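Local coordinates for protein Syntaxin1 (Monosiga brevicollis, PDB 2XHE) that probably acts as a SNAP receptor, a syntaxin-family SNARE that binds other SNAREs in membrane fusion, and is seen here in complex with another protein, at residues K109-E114 with R134-Q139; E58-A63 with R145-V150. All blocks are in the same frame, centred on the assembly; numbering follows the deposited sequence.

Interaction 1: K109-E114 with R134-Q139; sequences KQIEKE and RIRQSQ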
ATOM      1  N   LYS B 109     -21.872  15.762  13.973  1.00 94.07           N
ATOM      2  CA  LYS B 109     -21.520  16.721  15.019  1.00 86.55           C
ATOM      3  C   LYS B 109     -21.846  16.185  16.401  1.00 85.38           C
ATOM      4  O   LYS B 109     -21.041  16.301  17.320  1.00 87.11           O
ATOM      5  CB  LYS B 109     -22.183  18.084  14.794  1.00 91.93           C
ATOM      6  CG  LYS B 109     -21.366  19.001  13.887  1.00110.52           C
ATOM      7  CD  LYS B 109     -22.064  20.322  13.608  1.00123.01           C
ATOM      8  CE  LYS B 109     -21.291  21.139  12.574  1.00127.69           C
ATOM      9  NZ  LYS B 109     -22.008  22.392  12.193  1.00129.61           N
ATOM     10  N   GLN B 110     -23.022  15.584  16.543  1.00 88.00           N
ATOM     11  CA  GLN B 110     -23.426  15.023  17.824  1.00 89.46           C
ATOM     12  C   GLN B 110     -22.394  13.994  18.308  1.00 90.00           C
ATOM     13  O   GLN B 110     -22.037  13.975  19.489  1.00 88.57           O
ATOM     14  CB  GLN B 110     -24.840  14.425  17.734  1.00105.62           C
ATOM     15  CG  GLN B 110     -25.336  13.703  19.001  1.00118.94           C
ATOM     16  CD  GLN B 110     -25.173  14.530  20.274  1.00124.08           C
ATOM     17  OE1 GLN B 110     -25.155  15.768  20.236  1.00124.90           O
ATOM     18  NE2 GLN B 110     -25.051  13.843  21.413  1.00114.76           N
ATOM     19  N   ILE B 111     -21.897  13.159  17.395  1.00 90.23           N
ATOM     20  CA  ILE B 111     -20.934  12.122  17.763  1.00 89.77           C
ATOM     21  C   ILE B 111     -19.574  12.732  18.093  1.00 92.10           C
ATOM     22  O   ILE B 111     -18.855  12.232  18.961  1.00 83.77           O
ATOM     23  CB  ILE B 111     -20.770  11.043  16.667  1.00 85.02           C
ATOM     24  CG1 ILE B 111     -22.132  10.485  16.250  1.00 82.37           C
ATOM     25  CG2 ILE B 111     -19.881   9.915  17.166  1.00 87.69           C
ATOM     26  CD1 ILE B 111     -22.059   9.343  15.239  1.00 76.11           C
ATOM     27  N   GLU B 112     -19.236  13.819  17.401  1.00 96.68           N
ATOM     28  CA  GLU B 112     -17.998  14.540  17.656  1.00101.52           C
ATOM     29  C   GLU B 112     -17.979  15.026  19.093  1.00104.84           C
ATOM     30  O   GLU B 112     -17.120  14.628  19.874  1.00105.04           O
ATOM     31  CB  GLU B 112     -17.854  15.729  16.711  1.00111.50           C
ATOM     32  CG  GLU B 112     -16.551  16.482  16.891  1.00130.20           C
ATOM     33  CD  GLU B 112     -16.604  17.869  16.294  1.00142.37           C
ATOM     34  OE1 GLU B 112     -17.691  18.249  15.799  1.00143.44           O
ATOM     35  OE2 GLU B 112     -15.567  18.576  16.325  1.00142.77           O
ATOM     36  N   LYS B 113     -18.934  15.886  19.435  1.00111.61           N
ATOM     37  CA  LYS B 113     -19.101  16.341  20.811  1.00116.00           C
ATOM     38  C   LYS B 113     -19.133  15.159  21.779  1.00108.85           C
ATOM     39  O   LYS B 113     -18.480  15.182  22.818  1.00104.74           O
ATOM     40  CB  LYS B 113     -20.369  17.190  20.956  1.00126.84           C
ATOM     41  CG  LYS B 113     -20.309  18.526  20.213  1.00137.79           C
ATOM     42  CD  LYS B 113     -21.604  19.329  20.365  1.00143.34           C
ATOM     43  CE  LYS B 113     -21.536  20.651  19.597  1.00139.11           C
ATOM     44  NZ  LYS B 113     -22.820  21.409  19.636  1.00137.29           N
ATOM     45  N   GLU B 114     -19.888  14.122  21.431  1.00112.22           N
ATOM     46  CA  GLU B 114     -19.961  12.922  22.264  1.00117.72           C
ATOM     47  C   GLU B 114     -18.570  12.342  22.522  1.00112.29           C
ATOM     48  O   GLU B 114     -18.250  11.978  23.656  1.00109.40           O
ATOM     49  CB  GLU B 114     -20.872  11.862  21.627  1.00120.33           C
ATOM     50  CG  GLU B 114     -22.254  11.735  22.262  1.00121.96           C
ATOM     51  CD  GLU B 114     -23.136  10.711  21.551  1.00132.72           C
ATOM     52  OE1 GLU B 114     -22.860  10.403  20.372  1.00133.19           O
ATOM     53  OE2 GLU B 114     -24.107  10.214  22.167  1.00138.88           O
ATOM     54  N   ARG B 134     -12.713   3.803  20.879  1.00 80.90           N
ATOM     55  CA  ARG B 134     -12.039   3.385  19.652  1.00 77.06           C
ATOM     56  C   ARG B 134     -13.035   3.191  18.507  1.00 81.41           C
ATOM     57  O   ARG B 134     -12.840   3.728  17.410  1.00 74.97           O
ATOM     58  CB  ARG B 134     -11.241   2.104  19.884  1.00 81.67           C
ATOM     59  CG  ARG B 134      -9.958   2.296  20.691  1.00 90.04           C
ATOM     60  CD  ARG B 134      -9.292   0.955  20.975  1.00 88.82           C
ATOM     61  NE  ARG B 134      -9.123   0.182  19.748  1.00 82.19           N
ATOM     62  CZ  ARG B 134      -9.182  -1.144  19.686  1.00 78.23           C
ATOM     63  NH1 ARG B 134      -9.410  -1.850  20.787  1.00 80.27           N
ATOM     64  NH2 ARG B 134      -9.025  -1.759  18.523  1.00 69.72           N
ATOM     65  N   ILE B 135     -14.096   2.423  18.776  1.00 77.86           N
ATOM     66  CA  ILE B 135     -15.172   2.181  17.817  1.00 72.07           C
ATOM     67  C   ILE B 135     -15.836   3.480  17.384  1.00 78.63           C
ATOM     68  O   ILE B 135     -16.028   3.725  16.196  1.00 85.14           O
ATOM     69  CB  ILE B 135     -16.240   1.237  18.404  1.00 76.48           C
ATOM     70  CG1 ILE B 135     -15.724  -0.202  18.411  1.00 74.98           C
ATOM     71  CG2 ILE B 135     -17.542   1.313  17.614  1.00 72.35           C
ATOM     72  CD1 ILE B 135     -16.448  -1.108  19.373  1.00 65.71           C
ATOM     73  N   ARG B 136     -16.184   4.315  18.353  1.00 78.84           N
ATOM     74  CA  ARG B 136     -16.791   5.602  18.045  1.00 88.19           C
ATOM     75  C   ARG B 136     -15.919   6.418  17.088  1.00 85.67           C
ATOM     76  O   ARG B 136     -16.416   7.013  16.132  1.00 81.51           O
ATOM     77  CB  ARG B 136     -17.039   6.395  19.330  1.00100.59           C
ATOM     78  CG  ARG B 136     -18.014   5.744  20.302  1.00 97.05           C
ATOM     79  CD  ARG B 136     -18.129   6.546  21.595  1.00 94.76           C
ATOM     80  NE  ARG B 136     -19.510   6.591  22.056  1.00101.35           N
ATOM     81  CZ  ARG B 136     -20.392   7.507  21.676  1.00 94.45           C
ATOM     82  NH1 ARG B 136     -20.025   8.466  20.838  1.00 88.36           N
ATOM     83  NH2 ARG B 136     -21.637   7.460  22.132  1.00 91.13           N
ATOM     84  N   GLN B 137     -14.615   6.439  17.352  1.00 87.93           N
ATOM     85  CA  GLN B 137     -13.682   7.225  16.551  1.00 81.94           C
ATOM     86  C   GLN B 137     -13.507   6.708  15.127  1.00 78.21           C
ATOM     87  O   GLN B 137     -13.464   7.503  14.192  1.00 81.34           O
ATOM     88  CB  GLN B 137     -12.333   7.347  17.254  1.00 86.34           C
ATOM     89  CG  GLN B 137     -12.346   8.344  18.399  1.00 92.13           C
ATOM     90  CD  GLN B 137     -11.069   8.329  19.222  1.00 90.45           C
ATOM     91  OE1 GLN B 137     -10.225   7.438  19.077  1.00 92.18           O
ATOM     92  NE2 GLN B 137     -10.929   9.316  20.101  1.00 80.70           N
ATOM     93  N   SER B 138     -13.421   5.392  14.949  1.00 68.35           N
ATOM     94  CA  SER B 138     -13.314   4.854  13.593  1.00 67.65           C
ATOM     95  C   SER B 138     -14.609   5.002  12.799  1.00 78.96           C
ATOM     96  O   SER B 138     -14.567   5.251  11.595  1.00 88.03           O
ATOM     97  CB  SER B 138     -12.811   3.411  13.579  1.00 64.74           C
ATOM     98  OG  SER B 138     -13.496   2.627  14.523  1.00 79.40           O
ATOM     99  N   GLN B 139     -15.751   4.865  13.472  1.00 78.01           N
ATOM    100  CA  GLN B 139     -17.048   5.130  12.846  1.00 75.99           C
ATOM    101  C   GLN B 139     -17.154   6.597  12.424  1.00 75.62           C
ATOM    102  O   GLN B 139     -17.542   6.917  11.292  1.00 76.16           O
ATOM    103  CB  GLN B 139     -18.210   4.805  13.802  1.00 71.53           C
ATOM    104  CG  GLN B 139     -18.420   3.328  14.145  1.00 72.65           C
ATOM    105  CD  GLN B 139     -18.965   2.502  12.984  1.00 73.74           C
ATOM    106  OE1 GLN B 139     -19.324   3.029  11.930  1.00 70.51           O
ATOM    107  NE2 GLN B 139     -19.017   1.195  13.177  1.00 74.58           N
TER
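Between 109-114 and 134-139 the nearest CA atoms are those of Ile111 and Arg136, 7.7 Å apart. The contact lies near one end of the syntaxin N-terminal helical bundle. Arg136 carries it. Its chain bends at chi3 (140°), which puts the guanidinium at Glu114. Glu114 OE1 comes to the guanidinium edge, near its plane. The salt bridge from Arg136 NH1 to Glu114 OE1 is 3.5 Å long. Its hydrogen bond is weak, although the N-H...O angle is fairly straight at 159°. The stronger polar partner of Arg136 NH1 is Asn115 OD1, just beyond the segment. The carboxylate and guanidinium planes stand 89° apart, so this is not a coplanar, bidentate carboxylate-guanidinium pair. Arg136 NH1 also lies 3.6 Å from Glu114 CB. Ile111 CG2 comes up obliquely, 4.0 Å from Arg136 NH1. An alanine in place of Glu114 would probably leave the Arg136 charge without its carboxylate mate across the contact and more dependent on Asn115. The long, weak salt bridge at this partly exposed edge probably adds only modest electrostatic attraction, while Ile111 is buried against Phe46 and Val50 of helix 44-72.

Interaction 2: E58-A63 with R145-V150; sequences EDIEQA and RKFVKV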
ATOM      1  N   GLU B  58     -26.558   6.327   1.517  1.00 77.50           N
ATOM      2  CA  GLU B  58     -27.067   5.522   0.399  1.00 88.40           C
ATOM      3  C   GLU B  58     -28.288   6.172  -0.280  1.00 95.22           C
ATOM      4  O   GLU B  58     -28.361   6.237  -1.506  1.00 95.82           O
ATOM      5  CB  GLU B  58     -27.398   4.092   0.843  1.00 92.64           C
ATOM      6  CG  GLU B  58     -26.208   3.282   1.333  1.00116.25           C
ATOM      7  CD  GLU B  58     -26.560   1.820   1.600  1.00141.31           C
ATOM      8  OE1 GLU B  58     -27.628   1.360   1.132  1.00144.43           O
ATOM      9  OE2 GLU B  58     -25.766   1.127   2.276  1.00152.80           O
ATOM     10  N   ASP B  59     -29.240   6.652   0.518  1.00 95.48           N
ATOM     11  CA  ASP B  59     -30.389   7.376  -0.017  1.00 90.94           C
ATOM     12  C   ASP B  59     -29.926   8.538  -0.889  1.00 87.98           C
ATOM     13  O   ASP B  59     -30.291   8.621  -2.065  1.00 77.50           O
ATOM     14  CB  ASP B  59     -31.293   7.887   1.109  1.00100.41           C
ATOM     15  CG  ASP B  59     -32.167   6.786   1.710  1.00120.53           C
ATOM     16  OD1 ASP B  59     -32.292   5.706   1.086  1.00122.92           O
ATOM     17  OD2 ASP B  59     -32.732   7.003   2.810  1.00123.34           O
ATOM     18  N   ILE B  60     -29.117   9.426  -0.312  1.00 83.18           N
ATOM     19  CA  ILE B  60     -28.562  10.547  -1.061  1.00 81.64           C
ATOM     20  C   ILE B  60     -27.888  10.085  -2.361  1.00 89.12           C
ATOM     21  O   ILE B  60     -28.074  10.700  -3.411  1.00 83.61           O
ATOM     22  CB  ILE B  60     -27.564  11.364  -0.221  1.00 83.82           C
ATOM     23  CG1 ILE B  60     -28.237  11.914   1.034  1.00 86.01           C
ATOM     24  CG2 ILE B  60     -26.975  12.504  -1.037  1.00 77.13           C
ATOM     25  CD1 ILE B  60     -27.412  12.989   1.728  1.00 79.06           C
ATOM     26  N   GLU B  61     -27.114   9.001  -2.294  1.00 95.81           N
ATOM     27  CA  GLU B  61     -26.430   8.473  -3.477  1.00 95.25           C
ATOM     28  C   GLU B  61     -27.382   8.197  -4.632  1.00108.41           C
ATOM     29  O   GLU B  61     -27.084   8.535  -5.775  1.00116.30           O
ATOM     30  CB  GLU B  61     -25.646   7.205  -3.150  1.00 90.73           C
ATOM     31  CG  GLU B  61     -24.327   7.469  -2.463  1.00107.54           C
ATOM     32  CD  GLU B  61     -23.374   6.301  -2.568  1.00119.43           C
ATOM     33  OE1 GLU B  61     -22.577   6.276  -3.533  1.00119.42           O
ATOM     34  OE2 GLU B  61     -23.424   5.411  -1.688  1.00123.86           O
ATOM     35  N   GLN B  62     -28.517   7.569  -4.325  1.00111.05           N
ATOM     36  CA  GLN B  62     -29.542   7.265  -5.320  1.00106.61           C
ATOM     37  C   GLN B  62     -30.209   8.554  -5.793  1.00104.34           C
ATOM     38  O   GLN B  62     -30.379   8.777  -6.991  1.00107.70           O
ATOM     39  CB  GLN B  62     -30.592   6.319  -4.728  1.00122.67           C
ATOM     40  CG  GLN B  62     -30.749   4.986  -5.463  1.00143.15           C
ATOM     41  CD  GLN B  62     -29.567   4.042  -5.254  1.00154.84           C
ATOM     42  OE1 GLN B  62     -28.830   4.152  -4.272  1.00161.14           O
ATOM     43  NE2 GLN B  62     -29.388   3.102  -6.181  1.00154.03           N
ATOM     44  N   ALA B  63     -30.578   9.401  -4.837  1.00 95.30           N
ATOM     45  CA  ALA B  63     -31.179  10.698  -5.124  1.00 91.28           C
ATOM     46  C   ALA B  63     -30.325  11.558  -6.065  1.00 98.71           C
ATOM     47  O   ALA B  63     -30.844  12.185  -6.989  1.00111.10           O
ATOM     48  CB  ALA B  63     -31.455  11.446  -3.817  1.00 78.98           C
ATOM     49  N   ARG B 145     -15.800  10.942   5.998  1.00 64.12           N
ATOM     50  CA  ARG B 145     -15.183  10.832   4.686  1.00 63.19           C
ATOM     51  C   ARG B 145     -16.214  10.376   3.670  1.00 60.77           C
ATOM     52  O   ARG B 145     -16.439  11.060   2.672  1.00 75.55           O
ATOM     53  CB  ARG B 145     -13.944   9.915   4.703  1.00 72.68           C
ATOM     54  CG  ARG B 145     -12.707  10.528   5.396  1.00 69.55           C
ATOM     55  CD  ARG B 145     -11.409   9.702   5.194  1.00105.68           C
ATOM     56  NE  ARG B 145     -11.413   8.431   5.923  1.00118.86           N
ATOM     57  CZ  ARG B 145     -11.329   8.317   7.252  1.00126.66           C
ATOM     58  NH1 ARG B 145     -11.240   9.404   8.020  1.00122.03           N
ATOM     59  NH2 ARG B 145     -11.345   7.110   7.820  1.00124.21           N
ATOM     60  N   LYS B 146     -16.855   9.238   3.927  1.00 62.26           N
ATOM     61  CA  LYS B 146     -17.904   8.733   3.031  1.00 67.66           C
ATOM     62  C   LYS B 146     -18.881   9.857   2.677  1.00 73.63           C
ATOM     63  O   LYS B 146     -19.248  10.013   1.516  1.00 81.02           O
ATOM     64  CB  LYS B 146     -18.632   7.522   3.635  1.00 76.41           C
ATOM     65  CG  LYS B 146     -19.579   6.784   2.682  1.00105.03           C
ATOM     66  CD  LYS B 146     -18.848   6.121   1.510  1.00128.55           C
ATOM     67  CE  LYS B 146     -18.960   6.940   0.216  1.00137.26           C
ATOM     68  NZ  LYS B 146     -18.092   6.416  -0.889  1.00141.30           N
ATOM     69  N   PHE B 147     -19.258  10.659   3.672  1.00 67.27           N
ATOM     70  CA  PHE B 147     -20.155  11.793   3.459  1.00 70.94           C
ATOM     71  C   PHE B 147     -19.630  12.894   2.509  1.00 78.26           C
ATOM     72  O   PHE B 147     -20.322  13.262   1.556  1.00 77.96           O
ATOM     73  CB  PHE B 147     -20.610  12.400   4.792  1.00 68.31           C
ATOM     74  CG  PHE B 147     -21.633  13.483   4.632  1.00 72.00           C
ATOM     75  CD1 PHE B 147     -22.759  13.276   3.855  1.00 77.62           C
ATOM     76  CD2 PHE B 147     -21.470  14.711   5.244  1.00 67.89           C
ATOM     77  CE1 PHE B 147     -23.700  14.273   3.694  1.00 73.21           C
ATOM     78  CE2 PHE B 147     -22.412  15.711   5.086  1.00 61.63           C
ATOM     79  CZ  PHE B 147     -23.518  15.495   4.309  1.00 69.33           C
ATOM     80  N   VAL B 148     -18.430  13.418   2.773  1.00 78.51           N
ATOM     81  CA  VAL B 148     -17.823  14.460   1.931  1.00 73.05           C
ATOM     82  C   VAL B 148     -17.674  13.969   0.485  1.00 78.06           C
ATOM     83  O   VAL B 148     -17.868  14.733  -0.470  1.00 77.77           O
ATOM     84  CB  VAL B 148     -16.439  14.949   2.502  1.00 63.37           C
ATOM     85  CG1 VAL B 148     -15.671  15.841   1.500  1.00 57.05           C
ATOM     86  CG2 VAL B 148     -16.616  15.696   3.824  1.00 61.32           C
ATOM     87  N   LYS B 149     -17.351  12.688   0.328  1.00 73.27           N
ATOM     88  CA  LYS B 149     -17.169  12.109  -1.000  1.00 73.41           C
ATOM     89  C   LYS B 149     -18.480  12.003  -1.768  1.00 82.73           C
ATOM     90  O   LYS B 149     -18.502  12.241  -2.967  1.00 91.29           O
ATOM     91  CB  LYS B 149     -16.474  10.746  -0.918  1.00 84.36           C
ATOM     92  CG  LYS B 149     -16.308  10.040  -2.261  1.00101.54           C
ATOM     93  CD  LYS B 149     -15.752   8.619  -2.094  1.00116.59           C
ATOM     94  CE  LYS B 149     -14.265   8.609  -1.692  1.00122.32           C
ATOM     95  NZ  LYS B 149     -14.001   8.835  -0.235  1.00118.14           N
ATOM     96  N   VAL B 150     -19.567  11.650  -1.079  1.00 92.00           N
ATOM     97  CA  VAL B 150     -20.889  11.568  -1.709  1.00 92.05           C
ATOM     98  C   VAL B 150     -21.365  12.950  -2.082  1.00 79.27           C
ATOM     99  O   VAL B 150     -21.860  13.169  -3.184  1.00 81.55           O
ATOM    100  CB  VAL B 150     -21.984  10.908  -0.812  1.00 75.73           C
ATOM    101  CG1 VAL B 150     -23.314  10.924  -1.526  1.00 78.28           C
ATOM    102  CG2 VAL B 150     -21.634   9.473  -0.495  1.00 84.17           C
TER
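Val150 points toward segment 58-63 of helix 44-72 and meets both Ile60 and Glu61. From its CB the two methyls part. CG1 lies anti to the backbone N (chi1 178°), which brings it 4.0 Å from Ile60 CG2 and 3.7 Å from Glu61 CG. CG2 lies beside the backbone N and touches the same glutamate, 3.9 Å from Glu61 CG and 4.2 Å from Glu61 CD. Glu61 CG thus touches both valine methyls, the two side chains crossing at about a right angle. Glu61 OE1 and Lys146 NZ are 5.2 Å apart, so any attraction between these opposite charges is probably modest. Ile60 CD1 reaches the edge of the Phe147 ring, near its plane, 4.4 Å from Phe147 CE1. No hydrogen bond crosses the contact, which is held by apolar packing. The short helix axes run nearly parallel, 11° apart, and pass within 10.7 Å. Ile57 and Ile64 of helix 44-72 extend the packing on Val150. Leu100 and Ile104 of helix 80-116 touch Ile60 and Phe147 respectively. Helices 44-72, 80-116 and 131-171 form the Habc three-helix bundle of syntaxins; helix 214-237 packs against it, its Met232 on Phe147, consistent with the closed form.

Both interactions use helix 131-171. Interaction 1 pairs it with helix 80-116, and interaction 2 with helix 44-72, so together they tie this helix to both others of the syntaxin N-terminal bundle. Their centres are 19 Å apart. Their nearest atoms are about 5 Å apart and do not touch. The centre of interaction 2 is about 4 Å from the centre of the chain, that of interaction 1 about 17 Å. Along the chain, interaction 1 is nested between the segments of interaction 2. Its segment 134-139 also faces the chain of another protein, which Arg134 and Gln139 bind through polar bonds; at interaction 2, Arg145 packs on that protein.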